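Local coordinates for protein pyruvate kinase 1 (Trypanosoma brucei brucei, PDB 4KCT) that catalyses the transfer of phosphate from phosphoenolpyruvate to ADP, giving pyruvate and ATP, and also has an intrinsic decarboxylase activity, at residues S212-A217 against R221-A226; Q247-I252 against I283-V288; G332-G337 against N341-Y346; K196-G201 against A225-K230. All coordinates share one frame; numbering follows the deposited sequence.

In the fold
All four contacts belong to the TIM barrel of pyruvate kinase, which carries the bound pyruvate and magnesium. Contacts 1 and 4 share Ala-225 and Ala-226 of helix 217-227 and have centres about 12 Å apart; contact 1 works on the start of that helix, contact 4 on its end. Contacts 1 and 2 touch directly, Arg-215 O lying 2.8 Å from Asn-248 ND2 in a probable hydrogen bond. Contact 3 stands on the opposite side of the chain's centre from contacts 1 and 2, about 30 and 29 Å away between centres. The side chains of Glu-333 in contact 3 and Ile-214 in contact 1 come to about 10 and 11 Å from the bound pyruvate.

Contact 1: S212-A217 against R221-A226; sequences SFIRTA and REVRAA
Ala-217 and Arg-221 form the first turn of helix 217-227, one of the outer helices of the TIM barrel, where the loop after strand 208-211 runs into it. The backbone part is an ordinary helical bond: Arg-221 N donates to Ala-217 O over 3.1 Å, with an N-H...O angle of 170°. Ahead of it Thr-216 is the N-cap, its OG1 paired with Gln-219 N.

The same carbonyl meets a charged group. The Arg-221 chain bends at chi3 (-74°) and folds its guanidinium back across the turn, placing Ala-217 O over the centre of one face, 3.8 Å above the plane. Ala-217 CB is 3.8 Å from Arg-221 NH2. The stronger polar partner of this arginine is Glu-218, whose OE2 makes a salt bridge with NE. Nearer the active site, Phe-213 N bonds to the carboxylate of Glu-241, a magnesium ligand.

The apolar part is small and buried. Ile-252 of helix 249-255 packs on Ile-214, and Ile-236 of strand 235-240 on Val-223, so the pair lies among the next helix and the next strand of the barrel. Across the contact the two side chains meet through single methyl groups, Ile-214 CD1 and Val-223 CG2, 4.3 Å apart.

Contact 2: Q247-I252 against I283-V288; sequences QNIDSI and ISKCNV
Lys-285 reaches Asp-250 through a chain that stays extended at chi2 (178°) and chi3 and turns only at its last bond, where chi4 of -74° swings NZ toward the acid. Asp-250 meets it with CG anti to its own carbonyl carbon (chi1 -70°), a setting that carries the carboxylate out from the first turn of helix 249-255 to the approaching lysine. The two side chains run at about a right angle to each other. Their ends form a salt bridge in which Lys-285 NZ donates to the syn lone pair of Asp-250 OD1, on the side of the other oxygen, over 2.8 Å. The second carboxylate oxygen is more distant, OD2 lying 3.7 Å from NZ, so the ammonium is held through one oxygen rather than shared evenly between the two.

The aliphatic part of the lysine makes a second contact. Ile-249, with its side chain starting toward helix 275-289, sets CG2 against the last two methylenes, 3.6 Å from Lys-285 CD and 3.8 Å from Lys-285 CE. The lysine methylenes pass obliquely across the CG2 methyl of a buried isoleucine, while the charge goes to an exposed aspartate. The contact is thus apolar on its inner side and ionic at its surface.

Around this pair the barrel wall and another subunit close in. Ile-249 packs inward on Ile-240 of strand 235-240, and Ile-253 from the next turn of helix 249-255 touches Lys-285. Ile-8 of the second subunit packs on the same lysine, which places this junction of helices 249-255 and 275-289 at a subunit interface.

Contact 3: G332-G337 against N341-Y346; sequences GETAKG and NEVVQY
This is a buried apolar contact between two successive helices, in which Glu-333 and Thr-334 of the short helix 332-335 face Val-343 and Val-344 near the start of helix 340-356. The CA atoms come closest at Glu-333 and Val-343, 7.0 Å apart. The closest approach is made by Thr-334, whose methyl CG2 lies 3.7 Å from Val-344 CG2; the same CG2 is 3.9 Å from Val-343 CG1, and the threonine side chain crosses those of both valines at about a right angle. A chi1 of 54° sets CG2 anti to the carbonyl carbon and so aims the methyl at the valines; OG1, on another branch, bonds to Thr-27 O in the first barrel strand.

Glu-333 divides in a similar way. Its CB rests 4.0 Å from Val-343 CG2, whereas the rest of the chain bends at chi2 (100°) and leads the carboxylate away. There OE1 pairs with Ser-331 N and OE2 with Leu-300 N, so both oxygens of this buried group are held by backbone amides. Val-343 CG1 also lies 3.8 Å from Glu-333 O.

Beneath the helices, Leu-330 supports both valines. Val-344 touches both the last strand of the barrel, 327-330, and the first, 23-27, where the barrel closes, while Thr-334 joins it on Cys-26. A short extra helix after the last barrel strand, ahead of the long outer helix, occurs in a number of TIM barrels.

Contact 4: K196-G201 against A225-K230; sequences KDLEFG and AALGEK
No flat group takes part where Leu-198 meets Ala-226 and Leu-227; the contact is made entirely by aliphatic carbons. The aromatic ring within these segments, that of Phe-200, is on another side of helix 192-204, where it meets the ring of His-58 with the planes at about 35°.

Leu-198 is the residue that links both partners, and it does so by splitting its branches. CD1 reaches the methyl of Ala-226, with 4.1 Å between Leu-198 CD1 and Ala-226 CB. The other branch turns to the second leucine, Leu-198 CD2 and Leu-227 CD2 also being 4.1 Å apart. The two leucine side chains cross at about a right angle, so they meet at single methyl groups instead of lying along one another. Both use the same rotamer, with CG anti to the carbonyl carbon and chi2 extended (172° in Leu-198).

In the TIM barrel these are neighbouring outer helices, 192-204 and 217-227, with strand 208-211 between them in sequence. Ile-209 of that strand touches both Leu-198 and Leu-227 and thus forms the floor under the helix pair. Leu-198 also packs on Thr-85, a ligand of the potassium ion, although its own side chain remains about 11 Å from the metal.

The CA atoms of Leu-198 and Leu-227 are only 6.4 Å apart, which brings the backbones close at the very end of helix 217-227. Right after Leu-227 the chain departs from helical geometry at Gly-228, whose phi is +76°.

Contact 1: S212-A217 against R221-A226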
loop_
_atom_site.group_PDB
_atom_site.type_symbol
_atom_site.label_atom_id
_atom_site.label_comp_id
_atom_site.label_asym_id
_atom_site.label_seq_id
_atom_site.Cartn_x
_atom_site.Cartn_y
_atom_site.Cartn_z
ATOM N N SER A 212 21.970 -0.813 -34.272
ATOM C CA SER A 212 20.946 0.098 -34.769
ATOM C C SER A 212 19.702 -0.598 -35.268
ATOM O O SER A 212 19.763 -1.721 -35.851
ATOM C CB SER A 212 21.512 1.008 -35.862
ATOM O OG SER A 212 22.419 1.941 -35.305
ATOM N N PHE A 213 18.570 0.063 -35.040
ATOM C CA PHE A 213 17.273 -0.332 -35.630
ATOM C C PHE A 213 16.908 -1.788 -35.396
ATOM O O PHE A 213 16.421 -2.474 -36.310
ATOM C CB PHE A 213 17.239 -0.019 -37.146
ATOM C CG PHE A 213 16.394 1.172 -37.483
ATOM C CD1 PHE A 213 15.003 1.043 -37.589
ATOM C CD2 PHE A 213 16.955 2.459 -37.493
ATOM C CE1 PHE A 213 14.199 2.163 -37.800
ATOM C CE2 PHE A 213 16.158 3.581 -37.713
ATOM C CZ PHE A 213 14.772 3.436 -37.834
ATOM N N ILE A 214 17.015 -2.234 -34.152
ATOM C CA ILE A 214 16.602 -3.593 -33.820
ATOM C C ILE A 214 15.065 -3.687 -33.788
ATOM O O ILE A 214 14.390 -2.958 -33.035
ATOM C CB ILE A 214 17.221 -4.049 -32.471
ATOM C CG1 ILE A 214 18.765 -4.162 -32.606
ATOM C CG2 ILE A 214 16.612 -5.374 -32.005
ATOM C CD1 ILE A 214 19.252 -5.192 -33.638
ATOM N N ARG A 215 14.520 -4.563 -34.628
ATOM C CA ARG A 215 13.079 -4.639 -34.751
ATOM C C ARG A 215 12.503 -5.874 -34.082
ATOM O O ARG A 215 11.328 -5.885 -33.716
ATOM C CB ARG A 215 12.647 -4.533 -36.212
ATOM C CG ARG A 215 12.957 -3.172 -36.833
ATOM C CD ARG A 215 13.436 -3.307 -38.277
ATOM N NE ARG A 215 14.890 -3.505 -38.398
ATOM C CZ ARG A 215 15.467 -4.150 -39.413
ATOM N NH1 ARG A 215 16.794 -4.255 -39.493
ATOM N NH2 ARG A 215 14.710 -4.649 -40.377
ATOM N N THR A 216 13.325 -6.926 -33.946
ATOM C CA THR A 216 12.875 -8.222 -33.405
ATOM C C THR A 216 14.001 -8.859 -32.608
ATOM O O THR A 216 15.185 -8.566 -32.837
ATOM C CB THR A 216 12.509 -9.235 -34.539
ATOM O OG1 THR A 216 13.684 -9.523 -35.295
ATOM C CG2 THR A 216 11.437 -8.677 -35.477
ATOM N N ALA A 217 13.644 -9.865 -31.810
ATOM C CA ALA A 217 14.629 -10.701 -31.142
ATOM C C ALA A 217 15.499 -11.466 -32.144
ATOM O O ALA A 217 16.673 -11.711 -31.885
ATOM C CB ALA A 217 13.948 -11.675 -30.182
ATOM N N ARG A 221 19.746 -11.883 -32.379
ATOM C CA ARG A 221 20.431 -13.151 -32.632
ATOM C C ARG A 221 21.307 -13.151 -33.880
ATOM O O ARG A 221 22.424 -13.678 -33.853
ATOM C CB ARG A 221 19.427 -14.328 -32.666
ATOM C CG ARG A 221 18.867 -14.667 -31.279
ATOM C CD ARG A 221 18.082 -15.974 -31.271
ATOM N NE ARG A 221 16.771 -15.830 -31.907
ATOM C CZ ARG A 221 15.682 -15.364 -31.288
ATOM N NH1 ARG A 221 14.538 -15.284 -31.946
ATOM N NH2 ARG A 221 15.733 -14.999 -30.000
ATOM N N GLU A 222 20.868 -12.435 -34.917
ATOM C CA GLU A 222 21.688 -12.267 -36.115
ATOM C C GLU A 222 22.910 -11.414 -35.889
ATOM O O GLU A 222 23.986 -11.736 -36.397
ATOM C CB GLU A 222 20.863 -11.732 -37.291
ATOM C CG GLU A 222 19.982 -12.814 -37.895
ATOM C CD GLU A 222 18.792 -12.267 -38.667
ATOM O OE1 GLU A 222 18.726 -11.037 -38.902
ATOM O OE2 GLU A 222 17.921 -13.081 -39.050
ATOM N N VAL A 223 22.775 -10.347 -35.089
ATOM C CA VAL A 223 23.955 -9.591 -34.677
ATOM C C VAL A 223 24.912 -10.463 -33.866
ATOM O O VAL A 223 26.143 -10.433 -34.075
ATOM C CB VAL A 223 23.579 -8.319 -33.874
ATOM C CG1 VAL A 223 24.846 -7.651 -33.298
ATOM C CG2 VAL A 223 22.827 -7.351 -34.791
ATOM N N ARG A 224 24.351 -11.221 -32.930
ATOM C CA ARG A 224 25.132 -12.087 -32.058
ATOM C C ARG A 224 25.890 -13.111 -32.920
ATOM O O ARG A 224 27.083 -13.318 -32.725
ATOM C CB ARG A 224 24.205 -12.797 -31.050
ATOM C CG ARG A 224 24.898 -13.675 -30.018
ATOM C CD ARG A 224 25.286 -12.913 -28.756
ATOM N NE ARG A 224 24.129 -12.345 -28.020
ATOM C CZ ARG A 224 24.258 -11.393 -27.091
ATOM N NH1 ARG A 224 25.497 -10.964 -26.771
ATOM N NH2 ARG A 224 23.171 -10.847 -26.498
ATOM N N ALA A 225 25.238 -13.613 -33.965
ATOM C CA ALA A 225 25.869 -14.623 -34.835
ATOM C C ALA A 225 26.982 -14.029 -35.703
ATOM O O ALA A 225 28.035 -14.630 -35.848
ATOM C CB ALA A 225 24.825 -15.343 -35.691
ATOM N N ALA A 226 26.788 -12.799 -36.177
ATOM C CA ALA A 226 27.829 -12.070 -36.888
ATOM C C ALA A 226 29.081 -11.793 -36.028
ATOM O O ALA A 226 30.193 -11.724 -36.557
ATOM C CB ALA A 226 27.273 -10.760 -37.453
#

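Contact 2: Q247-I252 against I283-V288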
loop_
_atom_site.group_PDB
_atom_site.type_symbol
_atom_site.label_atom_id
_atom_site.label_comp_id
_atom_site.label_asym_id
_atom_site.label_seq_id
_atom_site.Cartn_x
_atom_site.Cartn_y
_atom_site.Cartn_z
ATOM N N GLN A 247 7.101 -2.454 -29.947
ATOM C CA GLN A 247 6.086 -3.486 -29.886
ATOM C C GLN A 247 6.696 -4.819 -29.440
ATOM O O GLN A 247 6.094 -5.560 -28.680
ATOM C CB GLN A 247 5.478 -3.654 -31.284
ATOM C CG GLN A 247 4.432 -4.734 -31.412
ATOM C CD GLN A 247 3.779 -4.716 -32.783
ATOM O OE1 GLN A 247 2.808 -5.423 -33.026
ATOM N NE2 GLN A 247 4.323 -3.904 -33.690
ATOM N N ASN A 248 7.905 -5.105 -29.907
ATOM C CA ASN A 248 8.571 -6.362 -29.589
ATOM C C ASN A 248 9.568 -6.241 -28.404
ATOM O O ASN A 248 10.456 -7.068 -28.260
ATOM C CB ASN A 248 9.306 -6.893 -30.842
ATOM C CG ASN A 248 8.349 -7.233 -31.970
ATOM O OD1 ASN A 248 7.263 -7.707 -31.718
ATOM N ND2 ASN A 248 8.727 -6.904 -33.220
ATOM N N ILE A 249 9.419 -5.206 -27.577
ATOM C CA ILE A 249 10.440 -4.870 -26.588
ATOM C C ILE A 249 10.757 -6.042 -25.615
ATOM O O ILE A 249 11.902 -6.270 -25.272
ATOM C CB ILE A 249 10.087 -3.564 -25.809
ATOM C CG1 ILE A 249 11.235 -3.146 -24.903
ATOM C CG2 ILE A 249 8.790 -3.720 -25.001
ATOM C CD1 ILE A 249 12.541 -2.895 -25.640
ATOM N N ASP A 250 9.737 -6.782 -25.176
ATOM C CA ASP A 250 9.977 -7.870 -24.211
ATOM C C ASP A 250 10.972 -8.907 -24.759
ATOM O O ASP A 250 11.901 -9.335 -24.061
ATOM C CB ASP A 250 8.662 -8.585 -23.864
ATOM C CG ASP A 250 7.726 -7.721 -23.030
ATOM O OD1 ASP A 250 8.188 -6.727 -22.429
ATOM O OD2 ASP A 250 6.532 -8.083 -22.917
ATOM N N SER A 251 10.709 -9.394 -25.961
ATOM C CA SER A 251 11.577 -10.410 -26.550
ATOM C C SER A 251 12.940 -9.826 -26.943
ATOM O O SER A 251 13.961 -10.516 -26.884
ATOM C CB SER A 251 10.903 -11.069 -27.766
ATOM O OG SER A 251 10.692 -10.114 -28.797
ATOM N N ILE A 252 12.970 -8.557 -27.341
ATOM C CA ILE A 252 14.246 -7.909 -27.600
ATOM C C ILE A 252 15.108 -7.777 -26.321
ATOM O O ILE A 252 16.291 -8.100 -26.333
ATOM C CB ILE A 252 14.065 -6.546 -28.298
ATOM C CG1 ILE A 252 13.518 -6.777 -29.713
ATOM C CG2 ILE A 252 15.401 -5.764 -28.350
ATOM C CD1 ILE A 252 12.908 -5.528 -30.340
ATOM N N ILE A 283 12.379 1.923 -20.196
ATOM C CA ILE A 283 13.274 1.995 -19.056
ATOM C C ILE A 283 12.786 1.108 -17.911
ATOM O O ILE A 283 13.566 0.305 -17.331
ATOM C CB ILE A 283 13.495 3.440 -18.574
ATOM C CG1 ILE A 283 14.323 4.214 -19.629
ATOM C CG2 ILE A 283 14.205 3.416 -17.216
ATOM C CD1 ILE A 283 14.390 5.749 -19.374
ATOM N N SER A 284 11.498 1.209 -17.597
ATOM C CA SER A 284 10.931 0.405 -16.503
ATOM C C SER A 284 11.011 -1.088 -16.796
ATOM O O SER A 284 11.347 -1.870 -15.919
ATOM C CB SER A 284 9.497 0.829 -16.202
ATOM O OG SER A 284 9.524 2.158 -15.631
ATOM N N LYS A 285 10.761 -1.477 -18.038
ATOM C CA LYS A 285 10.890 -2.881 -18.400
ATOM C C LYS A 285 12.326 -3.373 -18.219
ATOM O O LYS A 285 12.541 -4.498 -17.767
ATOM C CB LYS A 285 10.412 -3.133 -19.850
ATOM C CG LYS A 285 8.876 -3.182 -19.992
ATOM C CD LYS A 285 8.486 -3.381 -21.455
ATOM C CE LYS A 285 6.975 -3.546 -21.632
ATOM N NZ LYS A 285 6.517 -4.874 -21.167
ATOM N N CYS A 286 13.306 -2.562 -18.617
ATOM C CA CYS A 286 14.715 -2.922 -18.381
ATOM C C CYS A 286 15.066 -3.023 -16.896
ATOM O O CYS A 286 15.842 -3.897 -16.503
ATOM C CB CYS A 286 15.663 -1.929 -19.078
ATOM S SG CYS A 286 15.638 -2.104 -20.885
ATOM N N ASN A 287 14.581 -2.075 -16.095
ATOM C CA ASN A 287 14.754 -2.132 -14.647
ATOM C C ASN A 287 14.204 -3.449 -14.075
ATOM O O ASN A 287 14.811 -4.054 -13.172
ATOM C CB ASN A 287 14.050 -0.964 -13.946
ATOM C CG ASN A 287 14.671 0.408 -14.256
ATOM O OD1 ASN A 287 14.063 1.427 -13.944
ATOM N ND2 ASN A 287 15.845 0.439 -14.893
ATOM N N VAL A 288 12.997 -3.827 -14.499
ATOM C CA VAL A 288 12.339 -4.996 -13.918
ATOM C C VAL A 288 13.128 -6.299 -14.175
ATOM O O VAL A 288 13.165 -7.188 -13.308
ATOM C CB VAL A 288 10.849 -5.141 -14.396
ATOM C CG1 VAL A 288 10.339 -6.559 -14.135
ATOM C CG2 VAL A 288 9.962 -4.131 -13.661
#

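Contact 3: G332-G337 against N341-Y346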
loop_
_atom_site.group_PDB
_atom_site.type_symbol
_atom_site.label_atom_id
_atom_site.label_comp_id
_atom_site.label_asym_id
_atom_site.label_seq_id
_atom_site.Cartn_x
_atom_site.Cartn_y
_atom_site.Cartn_z
ATOM N N GLY A 332 26.311 14.751 -30.588
ATOM C CA GLY A 332 27.008 15.922 -31.173
ATOM C C GLY A 332 27.578 16.864 -30.103
ATOM O O GLY A 332 28.618 17.515 -30.318
ATOM N N GLU A 333 26.937 16.911 -28.928
ATOM C CA GLU A 333 27.461 17.740 -27.801
ATOM C C GLU A 333 28.955 17.491 -27.523
ATOM O O GLU A 333 29.690 18.414 -27.120
ATOM C CB GLU A 333 26.647 17.497 -26.512
ATOM C CG GLU A 333 25.135 17.753 -26.639
ATOM C CD GLU A 333 24.322 16.459 -26.831
ATOM O OE1 GLU A 333 24.710 15.616 -27.663
ATOM O OE2 GLU A 333 23.248 16.324 -26.212
ATOM N N THR A 334 29.366 16.227 -27.540
ATOM C CA THR A 334 30.792 15.908 -27.333
ATOM C C THR A 334 31.566 15.632 -28.626
ATOM O O THR A 334 32.779 15.774 -28.656
ATOM C CB THR A 334 30.998 14.724 -26.354
ATOM O OG1 THR A 334 30.241 13.591 -26.817
ATOM C CG2 THR A 334 30.519 15.119 -24.927
ATOM N N ALA A 335 30.886 15.104 -29.639
ATOM C CA ALA A 335 31.565 14.748 -30.873
ATOM C C ALA A 335 32.029 16.023 -31.594
ATOM O O ALA A 335 33.156 16.100 -32.064
ATOM C CB ALA A 335 30.651 13.936 -31.787
ATOM N N LYS A 336 31.149 17.011 -31.699
ATOM C CA LYS A 336 31.483 18.200 -32.491
ATOM C C LYS A 336 31.191 19.534 -31.826
ATOM O O LYS A 336 31.416 20.559 -32.412
ATOM C CB LYS A 336 30.852 18.138 -33.862
ATOM C CG LYS A 336 29.347 18.107 -33.863
ATOM C CD LYS A 336 28.824 17.709 -35.242
ATOM C CE LYS A 336 27.449 18.314 -35.512
ATOM N NZ LYS A 336 26.609 18.402 -34.275
ATOM N N GLY A 337 30.829 19.514 -30.563
ATOM C CA GLY A 337 30.498 20.739 -29.891
ATOM C C GLY A 337 31.690 21.571 -29.458
ATOM O O GLY A 337 32.848 21.113 -29.466
ATOM N N ASN A 341 33.861 19.373 -22.467
ATOM C CA ASN A 341 34.072 19.134 -21.020
ATOM C C ASN A 341 32.942 19.707 -20.167
ATOM O O ASN A 341 32.470 19.054 -19.244
ATOM C CB ASN A 341 35.416 19.686 -20.547
ATOM C CG ASN A 341 36.581 19.038 -21.259
ATOM O OD1 ASN A 341 36.543 17.850 -21.549
ATOM N ND2 ASN A 341 37.554 19.857 -21.693
ATOM N N GLU A 342 32.486 20.912 -20.497
ATOM C CA GLU A 342 31.469 21.578 -19.682
ATOM C C GLU A 342 30.126 20.808 -19.788
ATOM O O GLU A 342 29.358 20.789 -18.838
ATOM C CB GLU A 342 31.253 23.032 -20.128
ATOM C CG GLU A 342 32.424 23.967 -19.803
ATOM C CD GLU A 342 33.538 23.905 -20.847
ATOM O OE1 GLU A 342 33.418 23.168 -21.840
ATOM O OE2 GLU A 342 34.588 24.539 -20.627
ATOM N N VAL A 343 29.806 20.307 -20.981
ATOM C CA VAL A 343 28.549 19.568 -21.157
ATOM C C VAL A 343 28.545 18.273 -20.324
ATOM O O VAL A 343 27.576 17.993 -19.609
ATOM C CB VAL A 343 28.167 19.327 -22.653
ATOM C CG1 VAL A 343 29.121 18.371 -23.327
ATOM C CG2 VAL A 343 26.745 18.772 -22.759
ATOM N N VAL A 344 29.682 17.581 -20.289
ATOM C CA VAL A 344 29.791 16.370 -19.468
ATOM C C VAL A 344 29.716 16.710 -17.978
ATOM O O VAL A 344 29.039 16.032 -17.212
ATOM C CB VAL A 344 31.063 15.579 -19.780
ATOM C CG1 VAL A 344 31.281 14.482 -18.727
ATOM C CG2 VAL A 344 30.981 14.990 -21.209
ATOM N N GLN A 345 30.376 17.793 -17.582
ATOM C CA GLN A 345 30.308 18.247 -16.197
ATOM C C GLN A 345 28.886 18.630 -15.761
ATOM O O GLN A 345 28.459 18.259 -14.673
ATOM C CB GLN A 345 31.294 19.412 -15.956
ATOM C CG GLN A 345 32.766 18.967 -15.999
ATOM C CD GLN A 345 33.723 20.141 -16.218
ATOM O OE1 GLN A 345 33.347 21.282 -16.027
ATOM N NE2 GLN A 345 34.926 19.855 -16.709
ATOM N N TYR A 346 28.143 19.347 -16.619
ATOM C CA TYR A 346 26.720 19.634 -16.326
ATOM C C TYR A 346 25.940 18.346 -16.206
ATOM O O TYR A 346 25.110 18.201 -15.306
ATOM C CB TYR A 346 26.075 20.501 -17.410
ATOM C CG TYR A 346 25.997 21.954 -17.072
ATOM C CD1 TYR A 346 25.097 22.417 -16.128
ATOM C CD2 TYR A 346 26.862 22.875 -17.672
ATOM C CE1 TYR A 346 25.041 23.759 -15.799
ATOM C CE2 TYR A 346 26.827 24.210 -17.332
ATOM C CZ TYR A 346 25.882 24.655 -16.434
ATOM O OH TYR A 346 25.850 25.979 -16.090
#

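Contact 4: K196-G201 against A225-K230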
loop_
_atom_site.group_PDB
_atom_site.type_symbol
_atom_site.label_atom_id
_atom_site.label_comp_id
_atom_site.label_asym_id
_atom_site.label_seq_id
_atom_site.Cartn_x
_atom_site.Cartn_y
_atom_site.Cartn_z
ATOM N N LYS A 196 31.580 -5.837 -41.908
ATOM C CA LYS A 196 32.967 -5.407 -41.848
ATOM C C LYS A 196 33.220 -4.590 -40.580
ATOM O O LYS A 196 34.297 -4.663 -39.995
ATOM C CB LYS A 196 33.334 -4.596 -43.090
ATOM C CG LYS A 196 33.041 -5.333 -44.390
ATOM C CD LYS A 196 34.273 -5.451 -45.271
ATOM C CE LYS A 196 33.950 -6.162 -46.590
ATOM N NZ LYS A 196 32.952 -5.415 -47.418
ATOM N N ASP A 197 32.265 -3.735 -40.219
ATOM C CA ASP A 197 32.420 -2.921 -39.004
ATOM C C ASP A 197 32.471 -3.778 -37.724
ATOM O O ASP A 197 33.284 -3.519 -36.841
ATOM C CB ASP A 197 31.318 -1.846 -38.901
ATOM C CG ASP A 197 31.383 -0.805 -40.044
ATOM O OD1 ASP A 197 30.395 -0.032 -40.216
ATOM O OD2 ASP A 197 32.406 -0.771 -40.779
ATOM N N LEU A 198 31.633 -4.813 -37.650
ATOM C CA LEU A 198 31.635 -5.721 -36.493
ATOM C C LEU A 198 32.895 -6.581 -36.443
ATOM O O LEU A 198 33.511 -6.749 -35.384
ATOM C CB LEU A 198 30.401 -6.602 -36.501
ATOM C CG LEU A 198 29.065 -5.845 -36.328
ATOM C CD1 LEU A 198 27.891 -6.785 -36.543
ATOM C CD2 LEU A 198 28.970 -5.187 -34.944
ATOM N N GLU A 199 33.344 -7.026 -37.613
ATOM C CA GLU A 199 34.621 -7.707 -37.712
ATOM C C GLU A 199 35.753 -6.839 -37.167
ATOM O O GLU A 199 36.617 -7.327 -36.465
ATOM C CB GLU A 199 34.892 -8.105 -39.171
ATOM C CG GLU A 199 36.359 -8.382 -39.488
ATOM C CD GLU A 199 36.553 -8.882 -40.922
ATOM O OE1 GLU A 199 36.626 -10.119 -41.113
ATOM O OE2 GLU A 199 36.563 -8.041 -41.863
ATOM N N PHE A 200 35.768 -5.565 -37.544
ATOM C CA PHE A 200 36.751 -4.600 -37.009
ATOM C C PHE A 200 36.601 -4.472 -35.477
ATOM O O PHE A 200 37.571 -4.621 -34.736
ATOM C CB PHE A 200 36.557 -3.240 -37.694
ATOM C CG PHE A 200 37.361 -2.121 -37.088
ATOM C CD1 PHE A 200 38.643 -1.833 -37.559
ATOM C CD2 PHE A 200 36.816 -1.317 -36.099
ATOM C CE1 PHE A 200 39.381 -0.780 -37.023
ATOM C CE2 PHE A 200 37.542 -0.258 -35.553
ATOM C CZ PHE A 200 38.818 0.019 -36.025
ATOM N N GLY A 201 35.371 -4.323 -35.004
ATOM C CA GLY A 201 35.140 -4.211 -33.557
ATOM C C GLY A 201 35.640 -5.428 -32.785
ATOM O O GLY A 201 36.241 -5.303 -31.708
ATOM N N ALA A 225 25.238 -13.613 -33.965
ATOM C CA ALA A 225 25.869 -14.623 -34.835
ATOM C C ALA A 225 26.982 -14.029 -35.703
ATOM O O ALA A 225 28.035 -14.630 -35.848
ATOM C CB ALA A 225 24.825 -15.343 -35.691
ATOM N N ALA A 226 26.788 -12.799 -36.177
ATOM C CA ALA A 226 27.829 -12.070 -36.888
ATOM C C ALA A 226 29.081 -11.793 -36.028
ATOM O O ALA A 226 30.193 -11.724 -36.557
ATOM C CB ALA A 226 27.273 -10.760 -37.453
ATOM N N LEU A 227 28.885 -11.515 -34.737
ATOM C CA LEU A 227 30.018 -11.321 -33.820
ATOM C C LEU A 227 30.791 -12.633 -33.649
ATOM O O LEU A 227 31.992 -12.634 -33.382
ATOM C CB LEU A 227 29.530 -10.832 -32.450
ATOM C CG LEU A 227 28.976 -9.413 -32.462
ATOM C CD1 LEU A 227 28.304 -9.111 -31.127
ATOM C CD2 LEU A 227 30.104 -8.441 -32.728
ATOM N N GLY A 228 30.074 -13.745 -33.720
ATOM C CA GLY A 228 30.731 -15.040 -33.905
ATOM C C GLY A 228 31.371 -15.509 -32.619
ATOM O O GLY A 228 31.137 -14.941 -31.537
ATOM N N GLU A 229 32.165 -16.559 -32.714
ATOM C CA GLU A 229 32.765 -17.142 -31.526
ATOM C C GLU A 229 33.701 -16.159 -30.811
ATOM O O GLU A 229 33.670 -16.048 -29.587
ATOM C CB GLU A 229 33.513 -18.446 -31.887
ATOM C CG GLU A 229 34.314 -19.028 -30.741
ATOM C CD GLU A 229 33.426 -19.615 -29.670
ATOM O OE1 GLU A 229 32.257 -19.939 -29.985
ATOM O OE2 GLU A 229 33.888 -19.736 -28.511
ATOM N N LYS A 230 34.516 -15.426 -31.569
ATOM C CA LYS A 230 35.495 -14.524 -30.946
ATOM C C LYS A 230 34.861 -13.272 -30.283
ATOM O O LYS A 230 35.479 -12.637 -29.434
ATOM C CB LYS A 230 36.539 -14.108 -31.961
ATOM C CG LYS A 230 37.442 -15.276 -32.368
ATOM C CD LYS A 230 38.882 -14.834 -32.534
ATOM C CE LYS A 230 39.008 -13.836 -33.667
ATOM N NZ LYS A 230 38.144 -14.216 -34.817
#